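Side-chain contacts in xylan esterase 1 (Thermoanaerobacterium sp. 'JW/SL YS485', PDB 3FCY), which probably removes acetyl groups from xylan and related acetylated substrates, as a carbohydrate esterase of family CE7 with the alpha/beta hydrolase fold: residues G162-G167 against Y231-D236; W241-A246 against P302-F307. All coordinates share one frame; numbering follows the deposited sequence.

Contact 1: residues G162-G167 against Y231-D236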
loop_
_atom_site.group_PDB
_atom_site.type_symbol
_atom_site.label_atom_id
_atom_site.label_comp_id
_atom_site.label_asym_id
_atom_site.label_seq_id
_atom_site.Cartn_x
_atom_site.Cartn_y
_atom_site.Cartn_z
ATOM N N GLY A 162 -18.051 -11.672 11.016
ATOM C CA GLY A 162 -18.669 -10.650 11.842
ATOM C C GLY A 162 -19.759 -11.050 12.815
ATOM O O GLY A 162 -20.698 -11.769 12.465
ATOM N N HIS A 163 -19.638 -10.558 14.044
ATOM C CA HIS A 163 -20.623 -10.837 15.079
ATOM C C HIS A 163 -21.682 -9.736 15.170
ATOM O O HIS A 163 -22.753 -9.947 15.738
ATOM C CB HIS A 163 -19.929 -11.008 16.434
ATOM C CG HIS A 163 -19.351 -12.372 16.646
ATOM N ND1 HIS A 163 -18.563 -12.684 17.733
ATOM C CD2 HIS A 163 -19.473 -13.516 15.928
ATOM C CE1 HIS A 163 -18.227 -13.962 17.677
ATOM N NE2 HIS A 163 -18.767 -14.488 16.592
ATOM N N ILE A 164 -21.385 -8.564 14.614
ATOM C CA ILE A 164 -22.342 -7.460 14.640
ATOM C C ILE A 164 -23.591 -7.808 13.831
ATOM O O ILE A 164 -24.712 -7.544 14.266
ATOM C CB ILE A 164 -21.734 -6.167 14.061
ATOM C CG1 ILE A 164 -20.575 -5.698 14.944
ATOM C CG2 ILE A 164 -22.808 -5.083 13.951
ATOM C CD1 ILE A 164 -19.892 -4.443 14.441
ATOM N N ILE A 165 -23.393 -8.391 12.648
ATOM C CA ILE A 165 -24.512 -8.769 11.791
ATOM C C ILE A 165 -24.962 -10.206 12.032
ATOM O O ILE A 165 -25.854 -10.697 11.349
ATOM C CB ILE A 165 -24.164 -8.619 10.286
ATOM C CG1 ILE A 165 -23.000 -9.544 9.919
ATOM C CG2 ILE A 165 -23.815 -7.171 9.970
ATOM C CD1 ILE A 165 -22.734 -9.616 8.424
ATOM N N ARG A 166 -24.340 -10.882 12.994
ATOM C CA ARG A 166 -24.698 -12.264 13.307
ATOM C C ARG A 166 -26.103 -12.297 13.927
ATOM O O ARG A 166 -26.323 -11.762 15.012
ATOM C CB ARG A 166 -23.671 -12.869 14.276
ATOM C CG ARG A 166 -23.792 -14.382 14.491
ATOM C CD ARG A 166 -23.608 -15.168 13.183
ATOM N NE ARG A 166 -22.326 -14.876 12.544
ATOM C CZ ARG A 166 -21.160 -15.420 12.884
ATOM N NH1 ARG A 166 -21.090 -16.312 13.866
ATOM N NH2 ARG A 166 -20.050 -15.050 12.254
ATOM N N GLY A 167 -27.044 -12.922 13.224
ATOM C CA GLY A 167 -28.412 -12.997 13.703
ATOM C C GLY A 167 -29.232 -11.790 13.272
ATOM O O GLY A 167 -30.380 -11.617 13.694
ATOM N N TYR A 231 -11.830 4.295 23.396
ATOM C CA TYR A 231 -12.229 4.296 21.987
ATOM C C TYR A 231 -13.201 3.158 21.696
ATOM O O TYR A 231 -12.898 2.236 20.935
ATOM C CB TYR A 231 -10.994 4.218 21.068
ATOM C CG TYR A 231 -9.883 3.274 21.493
ATOM C CD1 TYR A 231 -9.707 2.039 20.867
ATOM C CD2 TYR A 231 -8.965 3.645 22.475
ATOM C CE1 TYR A 231 -8.635 1.201 21.203
ATOM C CE2 TYR A 231 -7.896 2.818 22.819
ATOM C CZ TYR A 231 -7.734 1.599 22.179
ATOM O OH TYR A 231 -6.669 0.793 22.510
ATOM N N PRO A 232 -14.401 3.227 22.296
ATOM C CA PRO A 232 -15.451 2.215 22.137
ATOM C C PRO A 232 -15.903 1.892 20.718
ATOM O O PRO A 232 -16.041 2.768 19.863
ATOM C CB PRO A 232 -16.589 2.757 23.002
ATOM C CG PRO A 232 -16.393 4.249 22.929
ATOM C CD PRO A 232 -14.896 4.374 23.081
ATOM N N PHE A 233 -16.121 0.602 20.504
ATOM C CA PHE A 233 -16.580 0.025 19.245
ATOM C C PHE A 233 -18.054 -0.305 19.520
ATOM O O PHE A 233 -18.471 -0.301 20.680
ATOM C CB PHE A 233 -15.767 -1.252 18.991
ATOM C CG PHE A 233 -16.130 -2.003 17.735
ATOM C CD1 PHE A 233 -16.060 -1.396 16.487
ATOM C CD2 PHE A 233 -16.452 -3.361 17.802
ATOM C CE1 PHE A 233 -16.296 -2.129 15.322
ATOM C CE2 PHE A 233 -16.689 -4.101 16.646
ATOM C CZ PHE A 233 -16.610 -3.482 15.403
ATOM N N LEU A 234 -18.833 -0.569 18.475
ATOM C CA LEU A 234 -20.254 -0.915 18.616
ATOM C C LEU A 234 -21.149 0.275 18.952
ATOM O O LEU A 234 -22.124 0.143 19.697
ATOM C CB LEU A 234 -20.439 -1.991 19.694
ATOM C CG LEU A 234 -19.648 -3.294 19.540
ATOM C CD1 LEU A 234 -19.912 -4.174 20.756
ATOM C CD2 LEU A 234 -20.045 -4.013 18.249
ATOM N N SER A 235 -20.835 1.431 18.386
ATOM C CA SER A 235 -21.616 2.624 18.659
ATOM C C SER A 235 -21.952 3.452 17.427
ATOM O O SER A 235 -21.090 3.704 16.585
ATOM C CB SER A 235 -20.860 3.509 19.656
ATOM O OG SER A 235 -21.488 4.772 19.815
ATOM N N ASP A 236 -23.216 3.858 17.316
ATOM C CA ASP A 236 -23.636 4.732 16.227
ATOM C C ASP A 236 -23.296 4.167 14.842
ATOM O O ASP A 236 -22.672 4.838 14.024
ATOM C CB ASP A 236 -22.943 6.081 16.446
ATOM C CG ASP A 236 -23.678 7.242 15.818
ATOM O OD1 ASP A 236 -24.841 7.088 15.394
ATOM O OD2 ASP A 236 -23.074 8.330 15.768
#
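Leu234, which meets Ile164 through its CD2 methyl, gives its backbone N-H to the hydroxyl of Tyr250. That one OH atom also receives the N-H of Ser235, so two successive backbone N-H groups of a buried loop share one tyrosine oxygen. The positive phi of Leu234 (75°) marks a turn of the backbone here.

Across the contact the chemistry is purely apolar, and Ile164 supplies one whole side of it. With CG1 anti to the carbonyl carbon (chi1 -64°) and an extended end (chi2 179°), its long branch abuts two hydrophobic partners on neighbouring sides. Its terminal CD1 comes within 3.6 Å of Phe233 CZ, meeting the far end of that ring obliquely. Further back along the same branch, Ile164 CG1 lies 3.7 Å from Leu234 CD2, and the two side chains pass at a slant. A long aliphatic arm suits this buried place, since CG1 and CD1 can meet an aromatic ring and a leucine methyl with no polar group to satisfy.

Phe233 also lies beside Ser208, the predicted nucleophile, and Tyr117, the predicted substrate-binding residue, so the contact probably helps to line the surroundings of the active site. The 231-236 loop leaves strand 226-230 of the central sheet and runs into helix 237-242, while 162-167 precedes helix 176-192, whose Phe177 packs on both Ile164 and Leu234.

Contact 2: residues W241-A246 against P302-F307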
loop_
_atom_site.group_PDB
_atom_site.type_symbol
_atom_site.label_atom_id
_atom_site.label_comp_id
_atom_site.label_asym_id
_atom_site.label_seq_id
_atom_site.Cartn_x
_atom_site.Cartn_y
_atom_site.Cartn_z
ATOM N N TRP A 241 -21.159 4.309 8.686
ATOM C CA TRP A 241 -21.477 4.087 7.286
ATOM C C TRP A 241 -21.531 5.408 6.518
ATOM O O TRP A 241 -21.045 5.490 5.386
ATOM C CB TRP A 241 -22.811 3.339 7.161
ATOM C CG TRP A 241 -23.240 3.125 5.741
ATOM C CD1 TRP A 241 -22.791 2.165 4.876
ATOM C CD2 TRP A 241 -24.145 3.945 4.996
ATOM N NE1 TRP A 241 -23.355 2.342 3.633
ATOM C CE2 TRP A 241 -24.191 3.429 3.679
ATOM C CE3 TRP A 241 -24.917 5.071 5.311
ATOM C CZ2 TRP A 241 -24.981 4.002 2.677
ATOM C CZ3 TRP A 241 -25.707 5.644 4.308
ATOM C CH2 TRP A 241 -25.729 5.105 3.008
ATOM N N ASP A 242 -22.109 6.442 7.136
ATOM C CA ASP A 242 -22.211 7.760 6.502
ATOM C C ASP A 242 -20.841 8.351 6.160
ATOM O O ASP A 242 -20.684 9.037 5.149
ATOM C CB ASP A 242 -22.950 8.757 7.408
ATOM C CG ASP A 242 -24.426 8.429 7.578
ATOM O OD1 ASP A 242 -25.001 7.728 6.715
ATOM O OD2 ASP A 242 -25.019 8.896 8.574
ATOM N N LEU A 243 -19.854 8.089 7.011
ATOM C CA LEU A 243 -18.502 8.603 6.802
ATOM C C LEU A 243 -17.690 7.736 5.842
ATOM O O LEU A 243 -16.485 7.937 5.696
ATOM C CB LEU A 243 -17.763 8.689 8.143
ATOM C CG LEU A 243 -18.360 9.603 9.217
ATOM C CD1 LEU A 243 -17.638 9.383 10.538
ATOM C CD2 LEU A 243 -18.243 11.054 8.775
ATOM N N ASP A 244 -18.350 6.788 5.183
ATOM C CA ASP A 244 -17.671 5.875 4.264
ATOM C C ASP A 244 -16.548 5.175 5.028
ATOM O O ASP A 244 -15.470 4.926 4.488
ATOM C CB ASP A 244 -17.076 6.621 3.059
ATOM C CG ASP A 244 -18.138 7.184 2.123
ATOM O OD1 ASP A 244 -19.251 6.617 2.050
ATOM O OD2 ASP A 244 -17.847 8.188 1.438
ATOM N N LEU A 245 -16.813 4.864 6.292
ATOM C CA LEU A 245 -15.831 4.208 7.147
ATOM C C LEU A 245 -16.296 2.831 7.605
ATOM O O LEU A 245 -15.706 2.235 8.510
ATOM C CB LEU A 245 -15.532 5.101 8.361
ATOM C CG LEU A 245 -14.172 5.807 8.420
ATOM C CD1 LEU A 245 -13.616 6.021 7.033
ATOM C CD2 LEU A 245 -14.322 7.127 9.166
ATOM N N ALA A 246 -17.367 2.336 6.991
ATOM C CA ALA A 246 -17.881 1.012 7.320
ATOM C C ALA A 246 -16.902 0.012 6.711
ATOM O O ALA A 246 -17.239 -0.746 5.799
ATOM C CB ALA A 246 -19.280 0.815 6.735
ATOM N N PRO A 302 -14.583 5.955 14.510
ATOM C CA PRO A 302 -14.709 7.395 14.265
ATOM C C PRO A 302 -14.977 8.179 15.545
ATOM O O PRO A 302 -15.848 7.817 16.332
ATOM C CB PRO A 302 -15.874 7.472 13.286
ATOM C CG PRO A 302 -15.706 6.219 12.486
ATOM C CD PRO A 302 -15.406 5.188 13.556
ATOM N N PRO A 303 -14.227 9.272 15.762
ATOM C CA PRO A 303 -14.386 10.109 16.955
ATOM C C PRO A 303 -15.845 10.463 17.223
ATOM O O PRO A 303 -16.290 10.458 18.369
ATOM C CB PRO A 303 -13.546 11.337 16.627
ATOM C CG PRO A 303 -12.443 10.763 15.786
ATOM C CD PRO A 303 -13.190 9.818 14.868
ATOM N N SER A 304 -16.589 10.756 16.161
ATOM C CA SER A 304 -17.998 11.117 16.300
ATOM C C SER A 304 -18.842 10.002 16.921
ATOM O O SER A 304 -19.763 10.273 17.694
ATOM C CB SER A 304 -18.582 11.532 14.940
ATOM O OG SER A 304 -18.446 10.507 13.970
ATOM N N THR A 305 -18.536 8.749 16.596
ATOM C CA THR A 305 -19.300 7.639 17.166
ATOM C C THR A 305 -18.953 7.474 18.646
ATOM O O THR A 305 -19.777 7.025 19.440
ATOM C CB THR A 305 -19.017 6.306 16.434
ATOM O OG1 THR A 305 -17.642 5.941 16.607
ATOM C CG2 THR A 305 -19.324 6.445 14.953
ATOM N N VAL A 306 -17.728 7.838 19.011
ATOM C CA VAL A 306 -17.295 7.740 20.401
ATOM C C VAL A 306 -17.975 8.843 21.218
ATOM O O VAL A 306 -18.464 8.591 22.318
ATOM C CB VAL A 306 -15.756 7.864 20.514
ATOM C CG1 VAL A 306 -15.328 7.922 21.982
ATOM C CG2 VAL A 306 -15.098 6.672 19.824
ATOM N N PHE A 307 -18.019 10.059 20.677
ATOM C CA PHE A 307 -18.663 11.154 21.392
ATOM C C PHE A 307 -20.165 10.949 21.494
ATOM O O PHE A 307 -20.794 11.421 22.438
ATOM C CB PHE A 307 -18.361 12.505 20.740
ATOM C CG PHE A 307 -17.146 13.182 21.307
ATOM C CD1 PHE A 307 -15.898 13.013 20.724
ATOM C CD2 PHE A 307 -17.245 13.953 22.461
ATOM C CE1 PHE A 307 -14.763 13.600 21.281
ATOM C CE2 PHE A 307 -16.114 14.543 23.028
ATOM C CZ PHE A 307 -14.872 14.365 22.435
#
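Leu243 and Leu245 bring the apolar part of this contact to Pro302, touching different atoms of its ring. Leu243 CD1 lies 3.8 Å from Pro302 CB, and Leu245 CD2 is 3.7 Å from Pro302 CG. Each leucine side chain runs antiparallel to that of the proline, and one methyl of each touches the ring. Leucine suits both places, because its branched end offers a methyl to the ring carbons. In Leu243 a chi1 of -61° places the branch beside the backbone N and directs CD1 at Pro302 and also at Ser304, whose OG is 3.7 Å from it. That last approach is only van der Waals contact: the hydroxyl is hydrogen-bonded to Asp31 and Arg239.

The two leucines follow helix 237-242, on either side in sequence of Asp244, at the Schellman motif that ends it. Asp244, with its positive phi of 56°, is the C-prime residue; its N bonds to Trp241 O at 3.0 Å, and Leu245 N reaches back to Val240 O. The turn probably helps to bring both leucines round to face Pro302; the CB of each points toward the other segment. A helix end thus packs against a helix start, for Pro302 is the N-cap of helix 303-310.

Polar bonds within 302-307 shape that start. Pro302 O accepts the hydroxyl of Thr305, at 2.6 Å from OG1, in the carbonyl plane on a lone pair, with a C=O...O angle of 140°. The same oxygen takes Val306 N at 3.3 Å. Pro303 suits the first turn of the helix, where a missing N-H costs no helical bond.

In the fold
Both contacts are mainly apolar and lie on the same side of the chain's centre, but the centre of contact 1 is about 10 Å from it and that of contact 2 about 18 Å. Every touching residue of contact 1 is buried, whereas Leu243 in contact 2 is partly exposed. Contact 1 sets loop against loop beside the predicted nucleophile; contact 2 involves helix ends, close to the predicted charge-relay Asp298. Helix 237-242 links them: contact 1 includes the loop that enters it and contact 2 its exit. They also touch directly, since Ser235 OG lies 2.9 Å from Thr305 O, a probable hydrogen bond, and Pro232 packs on Val306.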